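Local atomic coordinates of ribosomal protein s2-related protein (Deinococcus radiodurans, PDB entry 2JH3), a protein that probably acts as a sirohydrochlorin ferrochelatase-like enzyme, joining chelatase-fold domains to two further domains, one of which binds a [4Fe-4S] cluster. Residues G117-M122 with V257-A262; Q129-L134 with R167-G172; A381-R386 with I440-P445. All coordinates share one frame; numbering follows the deposited sequence.

Contact 1: residues G117-M122 with V257-A262; sequences GAHPGM and VLALAA
The imidazole of H119 lies against helix 253-262 at A259 and L260, and the packing is tightest along the side of the ring turned to the helix. There NE2 of H119 meets CB of A259 at 3.5 Å, while ND1 of H119 sits 3.9 Å from CG of L260. The backbone N of L260 lies over one ring face and CD of P120 over the opposite one, 3.4 Å above the plane, so the imidazole is sandwiched between the helix and its own loop. With CG anti to the backbone N (chi1 -166°), the ring reaches the helix while the side chain of L260 slides past it in the opposite sense. This is a crossing point of the bilobal chelatase fold: the loop leads from strand 108-112 of one sheet to helix 122-133, which packs on the other, and helix 253-262 returns to lay V257 and A261 on strand 5-10. A weak hydrogen bond between ND1 of H119 and OE1 of E263 adds a polar tie. Toward solvent the contact is looser. A259 is only partly covered, and exposed P120, in a type I turn closed by M122 N to H119 O at 2.9 Å, makes no contact with 257-262.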
ATOM      1  N   GLY A 117     -16.225   1.605  33.350  1.00 27.14           N
ATOM      2  CA  GLY A 117     -17.518   0.949  33.519  1.00 28.63           C
ATOM      3  C   GLY A 117     -17.781   0.515  34.935  1.00 30.01           C
ATOM      4  O   GLY A 117     -18.931   0.366  35.313  1.00 31.77           O
ATOM      5  N   ALA A 118     -16.744   0.311  35.730  1.00 29.88           N
ATOM      6  CA  ALA A 118     -16.911  -0.080  37.166  1.00 30.70           C
ATOM      7  C   ALA A 118     -17.227   1.069  38.159  1.00 30.93           C
ATOM      8  O   ALA A 118     -17.643   0.834  39.297  1.00 31.49           O
ATOM      9  CB  ALA A 118     -15.676  -0.845  37.655  1.00 30.13           C
ATOM     10  N   HIS A 119     -16.947   2.300  37.777  1.00 30.84           N
ATOM     11  CA  HIS A 119     -17.119   3.402  38.706  1.00 30.34           C
ATOM     12  C   HIS A 119     -18.610   3.806  38.901  1.00 31.08           C
ATOM     13  O   HIS A 119     -19.388   3.936  37.929  1.00 30.27           O
ATOM     14  CB  HIS A 119     -16.288   4.603  38.320  1.00 30.96           C
ATOM     15  CG  HIS A 119     -16.184   5.634  39.410  1.00 30.15           C
ATOM     16  ND1 HIS A 119     -15.213   5.611  40.373  1.00 36.48           N
ATOM     17  CD2 HIS A 119     -16.950   6.716  39.672  1.00 32.69           C
ATOM     18  CE1 HIS A 119     -15.376   6.651  41.176  1.00 37.14           C
ATOM     19  NE2 HIS A 119     -16.433   7.331  40.773  1.00 36.55           N
ATOM     20  N   PRO A 120     -19.001   3.997  40.183  1.00 31.53           N
ATOM     21  CA  PRO A 120     -20.406   4.381  40.461  1.00 30.56           C
ATOM     22  C   PRO A 120     -20.884   5.664  39.830  1.00 30.22           C
ATOM     23  O   PRO A 120     -22.099   5.803  39.584  1.00 30.13           O
ATOM     24  CB  PRO A 120     -20.497   4.393  41.983  1.00 32.21           C
ATOM     25  CG  PRO A 120     -19.042   4.450  42.501  1.00 32.28           C
ATOM     26  CD  PRO A 120     -18.227   3.749  41.422  1.00 31.48           C
ATOM     27  N   GLY A 121     -19.963   6.572  39.508  1.00 27.80           N
ATOM     28  CA  GLY A 121     -20.254   7.742  38.721  1.00 27.67           C
ATOM     29  C   GLY A 121     -20.915   7.477  37.376  1.00 27.60           C
ATOM     30  O   GLY A 121     -21.490   8.383  36.773  1.00 25.99           O
ATOM     31  N   MET A 122     -20.805   6.259  36.868  1.00 27.99           N
ATOM     32  CA  MET A 122     -21.384   5.948  35.568  1.00 28.66           C
ATOM     33  C   MET A 122     -22.913   6.027  35.594  1.00 29.15           C
ATOM     34  O   MET A 122     -23.512   6.303  34.596  1.00 30.45           O
ATOM     35  CB  MET A 122     -20.884   4.575  35.055  1.00 30.05           C
ATOM     36  CG  MET A 122     -19.470   4.600  34.316  1.00 28.11           C
ATOM     37  SD  MET A 122     -19.314   5.889  33.025  1.00 32.64           S
ATOM     38  CE  MET A 122     -20.686   5.330  31.962  1.00 32.04           C
ATOM     39  N   VAL A 257     -13.969   9.567  34.886  1.00 30.09           N
ATOM     40  CA  VAL A 257     -12.536   9.256  34.699  1.00 30.56           C
ATOM     41  C   VAL A 257     -11.671   9.933  35.758  1.00 29.97           C
ATOM     42  O   VAL A 257     -10.803   9.292  36.364  1.00 31.11           O
ATOM     43  CB  VAL A 257     -12.090   9.683  33.286  1.00 30.98           C
ATOM     44  CG1 VAL A 257     -10.532   9.768  33.170  1.00 31.39           C
ATOM     45  CG2 VAL A 257     -12.647   8.744  32.254  1.00 30.20           C
ATOM     46  N   LEU A 258     -11.932  11.216  35.979  1.00 31.48           N
ATOM     47  CA  LEU A 258     -11.252  12.010  37.040  1.00 31.95           C
ATOM     48  C   LEU A 258     -11.431  11.422  38.439  1.00 32.44           C
ATOM     49  O   LEU A 258     -10.456  11.282  39.209  1.00 33.37           O
ATOM     50  CB  LEU A 258     -11.698  13.462  36.999  1.00 32.44           C
ATOM     51  CG  LEU A 258     -11.149  14.382  35.887  1.00 34.61           C
ATOM     52  CD1 LEU A 258     -11.660  15.805  36.049  1.00 35.87           C
ATOM     53  CD2 LEU A 258      -9.645  14.413  35.871  1.00 37.98           C
ATOM     54  N   ALA A 259     -12.667  11.006  38.745  1.00 33.04           N
ATOM     55  CA  ALA A 259     -12.982  10.365  40.011  1.00 31.88           C
ATOM     56  C   ALA A 259     -12.279   9.064  40.155  1.00 31.73           C
ATOM     57  O   ALA A 259     -11.749   8.758  41.227  1.00 32.11           O
ATOM     58  CB  ALA A 259     -14.515  10.203  40.168  1.00 32.75           C
ATOM     59  N   LEU A 260     -12.226   8.274  39.094  1.00 31.12           N
ATOM     60  CA  LEU A 260     -11.452   7.039  39.100  1.00 31.96           C
ATOM     61  C   LEU A 260      -9.954   7.244  39.299  1.00 32.22           C
ATOM     62  O   LEU A 260      -9.311   6.527  40.035  1.00 32.76           O
ATOM     63  CB  LEU A 260     -11.617   6.264  37.766  1.00 31.33           C
ATOM     64  CG  LEU A 260     -12.367   4.966  37.754  1.00 32.34           C
ATOM     65  CD1 LEU A 260     -12.460   4.485  36.307  1.00 31.69           C
ATOM     66  CD2 LEU A 260     -11.861   3.879  38.683  1.00 32.89           C
ATOM     67  N   ALA A 261      -9.389   8.184  38.575  1.00 33.41           N
ATOM     68  CA  ALA A 261      -7.966   8.543  38.733  1.00 35.45           C
ATOM     69  C   ALA A 261      -7.623   8.941  40.165  1.00 37.40           C
ATOM     70  O   ALA A 261      -6.572   8.571  40.679  1.00 39.32           O
ATOM     71  CB  ALA A 261      -7.581   9.692  37.729  1.00 33.33           C
ATOM     72  N   ALA A 262      -8.527   9.664  40.820  1.00 39.40           N
ATOM     73  CA  ALA A 262      -8.285  10.195  42.145  1.00 41.22           C
ATOM     74  C   ALA A 262      -8.377   9.116  43.223  1.00 43.00           C
ATOM     75  O   ALA A 262      -7.539   9.078  44.101  1.00 42.56           O
ATOM     76  CB  ALA A 262      -9.252  11.287  42.417  1.00 40.67           C
TER

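Contact 2: residues Q129-L134 with R167-G172; sequences QARDTL and RGQFAG
A mixed contact, half apolar and half polar, joins R131 and A130 near the end of helix 122-133 to Q169 and F170 in the loop after helix 155-167, at the rim of the second chelatase-like sheet. On the buried side CB of A130 comes to 3.7 Å from CZ of F170, approaching the ring obliquely; A130 also touches V210 of strand 207-211. The loop is the return leg of a beta-alpha-beta crossover, in which strand 144-149, helix 155-167 and strand 172-177 follow one another, so F170 wedges the connection against the neighbouring helix. Nearer solvent, NH1 of R131 donates to OE1 of Q169 at 3.1 Å. The bond is nearly straight (163°), lies in the guanidinium plane and uses a lone pair of the amide oxygen. A bend at chi3 (-56°) turns the guanidinium to meet the extended Q169 chain, the two side chains crossing at about a right angle, and CD of R131 lies 3.5 Å from NE2 of Q169. Cut back to an alanine, position R131 would probably leave OE1 of Q169 without this donor and the amide less firmly set. R167, beside the same loop, has its own salt bridge to D124 of helix 122-133.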
ATOM      1  N   GLN A 129     -27.336  11.311  30.075  1.00 38.23           N
ATOM      2  CA  GLN A 129     -27.611  10.960  28.684  1.00 38.29           C
ATOM      3  C   GLN A 129     -29.130  10.699  28.517  1.00 38.48           C
ATOM      4  O   GLN A 129     -29.721  11.114  27.522  1.00 38.81           O
ATOM      5  CB  GLN A 129     -26.760   9.746  28.308  1.00 37.68           C
ATOM      6  CG  GLN A 129     -26.873   9.198  26.925  1.00 38.36           C
ATOM      7  CD  GLN A 129     -26.710  10.232  25.847  1.00 43.62           C
ATOM      8  OE1 GLN A 129     -25.714  10.260  25.165  1.00 43.73           O
ATOM      9  NE2 GLN A 129     -27.720  11.073  25.663  1.00 49.61           N
ATOM     10  N   ALA A 130     -29.739  10.016  29.473  1.00 38.86           N
ATOM     11  CA  ALA A 130     -31.169   9.703  29.392  1.00 40.59           C
ATOM     12  C   ALA A 130     -31.970  11.014  29.314  1.00 41.93           C
ATOM     13  O   ALA A 130     -32.798  11.210  28.403  1.00 41.94           O
ATOM     14  CB  ALA A 130     -31.595   8.884  30.590  1.00 39.42           C
ATOM     15  N   ARG A 131     -31.666  11.934  30.236  1.00 43.31           N
ATOM     16  CA  ARG A 131     -32.396  13.206  30.317  1.00 43.94           C
ATOM     17  C   ARG A 131     -32.197  14.004  29.083  1.00 44.07           C
ATOM     18  O   ARG A 131     -33.141  14.605  28.584  1.00 43.95           O
ATOM     19  CB  ARG A 131     -31.968  13.997  31.536  1.00 44.34           C
ATOM     20  CG  ARG A 131     -32.396  13.347  32.826  1.00 44.39           C
ATOM     21  CD  ARG A 131     -32.109  14.224  34.034  1.00 47.72           C
ATOM     22  NE  ARG A 131     -30.693  14.607  34.134  1.00 49.40           N
ATOM     23  CZ  ARG A 131     -29.797  14.131  35.014  1.00 50.33           C
ATOM     24  NH1 ARG A 131     -30.114  13.232  35.946  1.00 49.19           N
ATOM     25  NH2 ARG A 131     -28.538  14.586  34.954  1.00 50.91           N
ATOM     26  N   ASP A 132     -30.985  13.984  28.548  1.00 45.02           N
ATOM     27  CA  ASP A 132     -30.684  14.760  27.346  1.00 45.42           C
ATOM     28  C   ASP A 132     -31.409  14.210  26.133  1.00 45.84           C
ATOM     29  O   ASP A 132     -31.634  14.916  25.154  1.00 45.96           O
ATOM     30  CB  ASP A 132     -29.174  14.771  27.056  1.00 46.20           C
ATOM     31  CG  ASP A 132     -28.355  15.525  28.124  1.00 47.92           C
ATOM     32  OD1 ASP A 132     -28.964  16.099  29.068  1.00 45.67           O
ATOM     33  OD2 ASP A 132     -27.087  15.520  27.993  1.00 50.66           O
ATOM     34  N   THR A 133     -31.742  12.927  26.183  1.00 46.36           N
ATOM     35  CA  THR A 133     -32.350  12.235  25.053  1.00 46.88           C
ATOM     36  C   THR A 133     -33.887  12.501  24.965  1.00 47.75           C
ATOM     37  O   THR A 133     -34.445  12.515  23.865  1.00 47.28           O
ATOM     38  CB  THR A 133     -31.984  10.709  25.108  1.00 47.30           C
ATOM     39  OG1 THR A 133     -30.557  10.554  24.925  1.00 45.59           O
ATOM     40  CG2 THR A 133     -32.713   9.921  24.067  1.00 46.24           C
ATOM     41  N   LEU A 134     -34.533  12.761  26.099  1.00 48.37           N
ATOM     42  CA  LEU A 134     -35.977  13.095  26.135  1.00 49.04           C
ATOM     43  C   LEU A 134     -36.347  14.407  25.422  1.00 50.47           C
ATOM     44  O   LEU A 134     -35.526  15.346  25.372  1.00 50.08           O
ATOM     45  CB  LEU A 134     -36.455  13.205  27.571  1.00 48.34           C
ATOM     46  CG  LEU A 134     -36.144  12.005  28.436  1.00 46.31           C
ATOM     47  CD1 LEU A 134     -36.635  12.270  29.835  1.00 46.61           C
ATOM     48  CD2 LEU A 134     -36.775  10.721  27.863  1.00 48.62           C
ATOM     49  N   ARG A 167     -32.255   5.837  43.165  1.00 44.17           N
ATOM     50  CA  ARG A 167     -32.482   7.260  42.885  1.00 45.13           C
ATOM     51  C   ARG A 167     -33.958   7.609  42.506  1.00 45.19           C
ATOM     52  O   ARG A 167     -34.495   8.633  42.941  1.00 44.89           O
ATOM     53  CB  ARG A 167     -31.592   7.739  41.759  1.00 46.15           C
ATOM     54  CG  ARG A 167     -30.142   7.758  42.108  1.00 49.55           C
ATOM     55  CD  ARG A 167     -29.329   7.267  40.924  0.50 53.68           C
ATOM     56  NE  ARG A 167     -27.923   7.560  41.104  0.50 54.58           N
ATOM     57  CZ  ARG A 167     -27.294   8.585  40.539  1.00 56.95           C
ATOM     58  NH1 ARG A 167     -27.903   9.452  39.700  1.00 57.36           N
ATOM     59  NH2 ARG A 167     -26.017   8.732  40.830  1.00 58.41           N
ATOM     60  N   GLY A 168     -34.587   6.779  41.663  1.00 45.19           N
ATOM     61  CA  GLY A 168     -36.024   6.919  41.373  1.00 44.59           C
ATOM     62  C   GLY A 168     -36.421   8.024  40.434  1.00 45.06           C
ATOM     63  O   GLY A 168     -37.598   8.284  40.229  1.00 46.01           O
ATOM     64  N   GLN A 169     -35.484   8.666  39.782  1.00 45.13           N
ATOM     65  CA  GLN A 169     -35.878   9.721  38.858  1.00 44.74           C
ATOM     66  C   GLN A 169     -36.752   9.213  37.689  1.00 43.85           C
ATOM     67  O   GLN A 169     -37.435  10.015  36.993  1.00 44.09           O
ATOM     68  CB  GLN A 169     -34.633  10.414  38.312  1.00 45.58           C
ATOM     69  CG  GLN A 169     -34.896  11.835  37.793  1.00 47.12           C
ATOM     70  CD  GLN A 169     -33.653  12.486  37.129  1.00 48.85           C
ATOM     71  OE1 GLN A 169     -32.773  11.796  36.576  1.00 53.17           O
ATOM     72  NE2 GLN A 169     -33.594  13.830  37.178  1.00 51.94           N
ATOM     73  N   PHE A 170     -36.700   7.900  37.444  1.00 42.48           N
ATOM     74  CA  PHE A 170     -37.355   7.303  36.273  1.00 41.06           C
ATOM     75  C   PHE A 170     -38.395   6.332  36.749  1.00 41.05           C
ATOM     76  O   PHE A 170     -38.316   5.817  37.864  1.00 41.98           O
ATOM     77  CB  PHE A 170     -36.335   6.579  35.323  1.00 38.99           C
ATOM     78  CG  PHE A 170     -35.285   7.509  34.743  1.00 37.24           C
ATOM     79  CD1 PHE A 170     -34.060   7.663  35.369  1.00 34.33           C
ATOM     80  CD2 PHE A 170     -35.540   8.233  33.589  1.00 37.38           C
ATOM     81  CE1 PHE A 170     -33.147   8.524  34.881  1.00 35.23           C
ATOM     82  CE2 PHE A 170     -34.607   9.122  33.091  1.00 39.19           C
ATOM     83  CZ  PHE A 170     -33.407   9.270  33.760  1.00 36.97           C
ATOM     84  N   ALA A 171     -39.311   6.015  35.841  1.00 40.86           N
ATOM     85  CA  ALA A 171     -40.416   5.065  36.090  1.00 40.39           C
ATOM     86  C   ALA A 171     -39.928   3.696  36.436  1.00 39.21           C
ATOM     87  O   ALA A 171     -40.500   3.027  37.270  1.00 39.44           O
ATOM     88  CB  ALA A 171     -41.364   5.002  34.856  1.00 40.18           C
ATOM     89  N   GLY A 172     -38.878   3.237  35.775  1.00 37.17           N
ATOM     90  CA  GLY A 172     -38.222   2.017  36.199  1.00 35.65           C
ATOM     91  C   GLY A 172     -36.897   1.884  35.438  1.00 34.42           C
ATOM     92  O   GLY A 172     -36.582   2.722  34.592  1.00 33.58           O
TER

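Contact 3: residues A381-R386 with I440-P445; sequences AHEHRR and IFSGVP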
ATOM      1  N   ALA A 381      16.399   6.307  21.482  1.00 19.36           N
ATOM      2  CA  ALA A 381      16.955   5.164  22.204  1.00 20.08           C
ATOM      3  C   ALA A 381      17.841   4.266  21.325  1.00 19.82           C
ATOM      4  O   ALA A 381      18.882   3.796  21.756  1.00 20.91           O
ATOM      5  CB  ALA A 381      15.844   4.388  22.742  1.00 19.98           C
ATOM      6  N   HIS A 382      17.440   4.062  20.077  1.00 20.19           N
ATOM      7  CA  HIS A 382      18.243   3.268  19.176  1.00 21.03           C
ATOM      8  C   HIS A 382      19.592   3.906  18.872  1.00 21.57           C
ATOM      9  O   HIS A 382      20.583   3.221  18.953  1.00 21.28           O
ATOM     10  CB  HIS A 382      17.457   2.933  17.911  1.00 21.22           C
ATOM     11  CG  HIS A 382      18.147   1.932  17.047  1.00 19.07           C
ATOM     12  ND1 HIS A 382      18.498   0.677  17.497  1.00 17.16           N
ATOM     13  CD2 HIS A 382      18.490   1.976  15.752  1.00 18.44           C
ATOM     14  CE1 HIS A 382      19.024  -0.011  16.507  1.00 20.04           C
ATOM     15  NE2 HIS A 382      19.045   0.752  15.434  1.00 19.37           N
ATOM     16  N   GLU A 383      19.636   5.214  18.601  1.00 22.02           N
ATOM     17  CA  GLU A 383      20.883   5.958  18.388  1.00 24.78           C
ATOM     18  C   GLU A 383      21.871   5.926  19.602  1.00 25.57           C
ATOM     19  O   GLU A 383      23.101   5.933  19.444  1.00 25.59           O
ATOM     20  CB  GLU A 383      20.563   7.405  18.064  1.00 24.91           C
ATOM     21  CG  GLU A 383      20.032   7.703  16.733  1.00 26.44           C
ATOM     22  CD  GLU A 383      20.957   7.448  15.505  1.00 22.21           C
ATOM     23  OE1 GLU A 383      22.105   6.970  15.595  1.00 29.48           O
ATOM     24  OE2 GLU A 383      20.459   7.722  14.405  1.00 26.00           O
ATOM     25  N   HIS A 384      21.306   5.887  20.795  1.00 27.98           N
ATOM     26  CA  HIS A 384      22.035   5.674  22.017  1.00 29.21           C
ATOM     27  C   HIS A 384      22.268   4.213  22.331  1.00 29.73           C
ATOM     28  O   HIS A 384      22.612   3.869  23.451  1.00 30.62           O
ATOM     29  CB  HIS A 384      21.289   6.312  23.192  1.00 30.62           C
ATOM     30  CG  HIS A 384      21.681   7.724  23.428  1.00 36.58           C
ATOM     31  ND1 HIS A 384      22.953   8.187  23.169  1.00 40.95           N
ATOM     32  CD2 HIS A 384      20.985   8.779  23.906  1.00 39.95           C
ATOM     33  CE1 HIS A 384      23.008   9.482  23.451  1.00 44.44           C
ATOM     34  NE2 HIS A 384      21.824   9.868  23.895  0.50 39.91           N
ATOM     35  N   ARG A 385      22.018   3.349  21.370  1.00 30.34           N
ATOM     36  CA  ARG A 385      22.325   1.919  21.482  1.00 30.53           C
ATOM     37  C   ARG A 385      21.604   1.235  22.650  1.00 29.62           C
ATOM     38  O   ARG A 385      22.126   0.362  23.294  1.00 28.43           O
ATOM     39  CB  ARG A 385      23.889   1.707  21.498  1.00 29.79           C
ATOM     40  CG  ARG A 385      24.609   2.177  20.216  1.00 31.10           C
ATOM     41  CD  ARG A 385      26.033   2.720  20.486  1.00 33.43           C
ATOM     42  NE  ARG A 385      26.952   1.741  21.121  0.25 35.81           N
ATOM     43  CZ  ARG A 385      28.264   1.570  20.858  0.25 35.90           C
ATOM     44  NH1 ARG A 385      28.920   2.265  19.925  1.00 40.27           N
ATOM     45  NH2 ARG A 385      28.952   0.652  21.532  1.00 34.56           N
ATOM     46  N   ARG A 386      20.378   1.611  22.941  1.00 28.83           N
ATOM     47  CA  ARG A 386      19.716   0.950  24.054  1.00 29.77           C
ATOM     48  C   ARG A 386      18.230   0.720  23.836  1.00 28.79           C
ATOM     49  O   ARG A 386      17.459   0.716  24.779  1.00 27.68           O
ATOM     50  CB  ARG A 386      19.941   1.763  25.334  1.00 31.04           C
ATOM     51  CG  ARG A 386      19.219   3.090  25.405  1.00 32.80           C
ATOM     52  CD  ARG A 386      20.001   4.063  26.227  1.00 35.73           C
ATOM     53  NE  ARG A 386      19.244   5.278  26.486  1.00 38.49           N
ATOM     54  CZ  ARG A 386      19.802   6.448  26.828  1.00 43.96           C
ATOM     55  NH1 ARG A 386      21.153   6.601  26.949  1.00 44.57           N
ATOM     56  NH2 ARG A 386      19.004   7.492  27.041  1.00 43.91           N
ATOM     57  N   ILE A 440      16.122   8.824  11.929  1.00 17.73           N
ATOM     58  CA  ILE A 440      15.778  10.202  11.750  1.00 18.52           C
ATOM     59  C   ILE A 440      16.704  11.186  12.376  1.00 17.93           C
ATOM     60  O   ILE A 440      16.940  12.285  11.789  1.00 19.09           O
ATOM     61  CB  ILE A 440      14.307  10.490  12.251  1.00 18.69           C
ATOM     62  CG1 ILE A 440      14.164  10.159  13.721  1.00 20.28           C
ATOM     63  CG2 ILE A 440      13.368   9.720  11.306  1.00 17.76           C
ATOM     64  CD1 ILE A 440      12.743  10.587  14.284  1.00 22.38           C
ATOM     65  N   PHE A 441      17.210  10.828  13.539  1.00 18.47           N
ATOM     66  CA  PHE A 441      18.177  11.708  14.224  1.00 20.35           C
ATOM     67  C   PHE A 441      19.567  11.816  13.582  1.00 21.92           C
ATOM     68  O   PHE A 441      20.315  12.802  13.865  1.00 22.38           O
ATOM     69  CB  PHE A 441      18.281  11.330  15.682  1.00 20.40           C
ATOM     70  CG  PHE A 441      17.042  11.676  16.463  1.00 18.84           C
ATOM     71  CD1 PHE A 441      16.581  12.980  16.511  1.00 23.62           C
ATOM     72  CD2 PHE A 441      16.358  10.735  17.104  1.00 20.12           C
ATOM     73  CE1 PHE A 441      15.426  13.282  17.170  1.00 24.82           C
ATOM     74  CE2 PHE A 441      15.181  11.039  17.762  1.00 21.02           C
ATOM     75  CZ  PHE A 441      14.722  12.295  17.799  1.00 21.11           C
ATOM     76  N   SER A 442      19.915  10.877  12.705  1.00 21.17           N
ATOM     77  CA  SER A 442      21.091  11.000  11.840  1.00 21.43           C
ATOM     78  C   SER A 442      20.775  11.602  10.465  1.00 21.79           C
ATOM     79  O   SER A 442      21.570  11.484   9.540  1.00 24.27           O
ATOM     80  CB  SER A 442      21.783   9.672  11.598  1.00 22.84           C
ATOM     81  OG  SER A 442      22.126   9.116  12.855  1.00 21.63           O
ATOM     82  N   GLY A 443      19.610  12.174  10.296  1.00 20.55           N
ATOM     83  CA  GLY A 443      19.232  12.789   9.040  1.00 20.73           C
ATOM     84  C   GLY A 443      18.660  11.844   8.001  1.00 20.53           C
ATOM     85  O   GLY A 443      18.489  12.236   6.826  1.00 22.35           O
ATOM     86  N   VAL A 444      18.298  10.624   8.389  1.00 18.89           N
ATOM     87  CA  VAL A 444      17.647   9.685   7.476  1.00 18.84           C
ATOM     88  C   VAL A 444      16.127   9.638   7.729  1.00 18.39           C
ATOM     89  O   VAL A 444      15.691   8.985   8.665  1.00 17.26           O
ATOM     90  CB  VAL A 444      18.252   8.247   7.585  1.00 17.60           C
ATOM     91  CG1 VAL A 444      17.678   7.347   6.499  1.00 16.94           C
ATOM     92  CG2 VAL A 444      19.730   8.338   7.359  1.00 16.40           C
ATOM     93  N   PRO A 445      15.331  10.291   6.869  1.00 17.76           N
ATOM     94  CA  PRO A 445      13.866  10.407   7.134  1.00 18.12           C
ATOM     95  C   PRO A 445      13.099   9.075   7.300  1.00 18.40           C
ATOM     96  O   PRO A 445      12.170   8.981   8.128  1.00 19.31           O
ATOM     97  CB  PRO A 445      13.379  11.178   5.902  1.00 18.57           C
ATOM     98  CG  PRO A 445      14.692  12.031   5.549  1.00 19.61           C
ATOM     99  CD  PRO A 445      15.699  10.983   5.616  1.00 18.76           C
TER
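The backbones come nearest at E383 and F441, whose CA atoms are 7.6 Å apart where the end of helix 375-383 passes the short 3-10 segment 440-441. The helix stops in a Schellman motif: N of R386 bonds to O of A381 at 2.9 Å and N of R385 to O of H382 at 2.8 Å, with R385 at positive phi as the C-prime residue. E383, in the last turn, does the reaching. Its CG lies 4.2 Å from CB of F441, and from there a bend at chi2 (-65°) carries the carboxylate across to S442. The phenyl ring itself leads away from the glutamate and packs on S379, further back on the same helix. The polar part is a short bond: OG of S442 donates to OE2 of E383 at 2.7 Å, arriving from above the carboxylate plane, 43° out of it. OE2 is also hydrogen-bonded to T439, whose hydroxyl in turn takes the backbone N of F441, so OE2 takes bonds from two hydroxyls of the loop. Further along the loop, V444 and P445 pack on L312 of the second subunit, while I440 touches L448 of strand 448-450, which carries the cluster ligand C450. Two hydroxyls converging on one oxygen of an only partly exposed carboxylate would be expected to support its negative charge, which the nearby C-terminal end of the helix probably does not favour; the loop is thus tied to the helix end by a charged acceptor rather than by broad apolar packing.

Contacts 1 and 2 belong to the chelatase-like part and are neighbours: their centres are 20 Å apart, with nearest atoms about 5 Å from each other but not touching. Helix 122-133 connects them, since it starts at the end of 117-122 and carries 129-134, and contact 2 is nested inside the chain loop that contact 1 closes. Contact 3 follows in series and lies on the opposite side of the chain's centre, about 40 Å from contact 1 and 56 Å from contact 2, centre to centre. None of the three reaches the iron-sulfur cluster directly; contact 3 belongs to the cluster-binding domain, where 440-445 runs on toward C450.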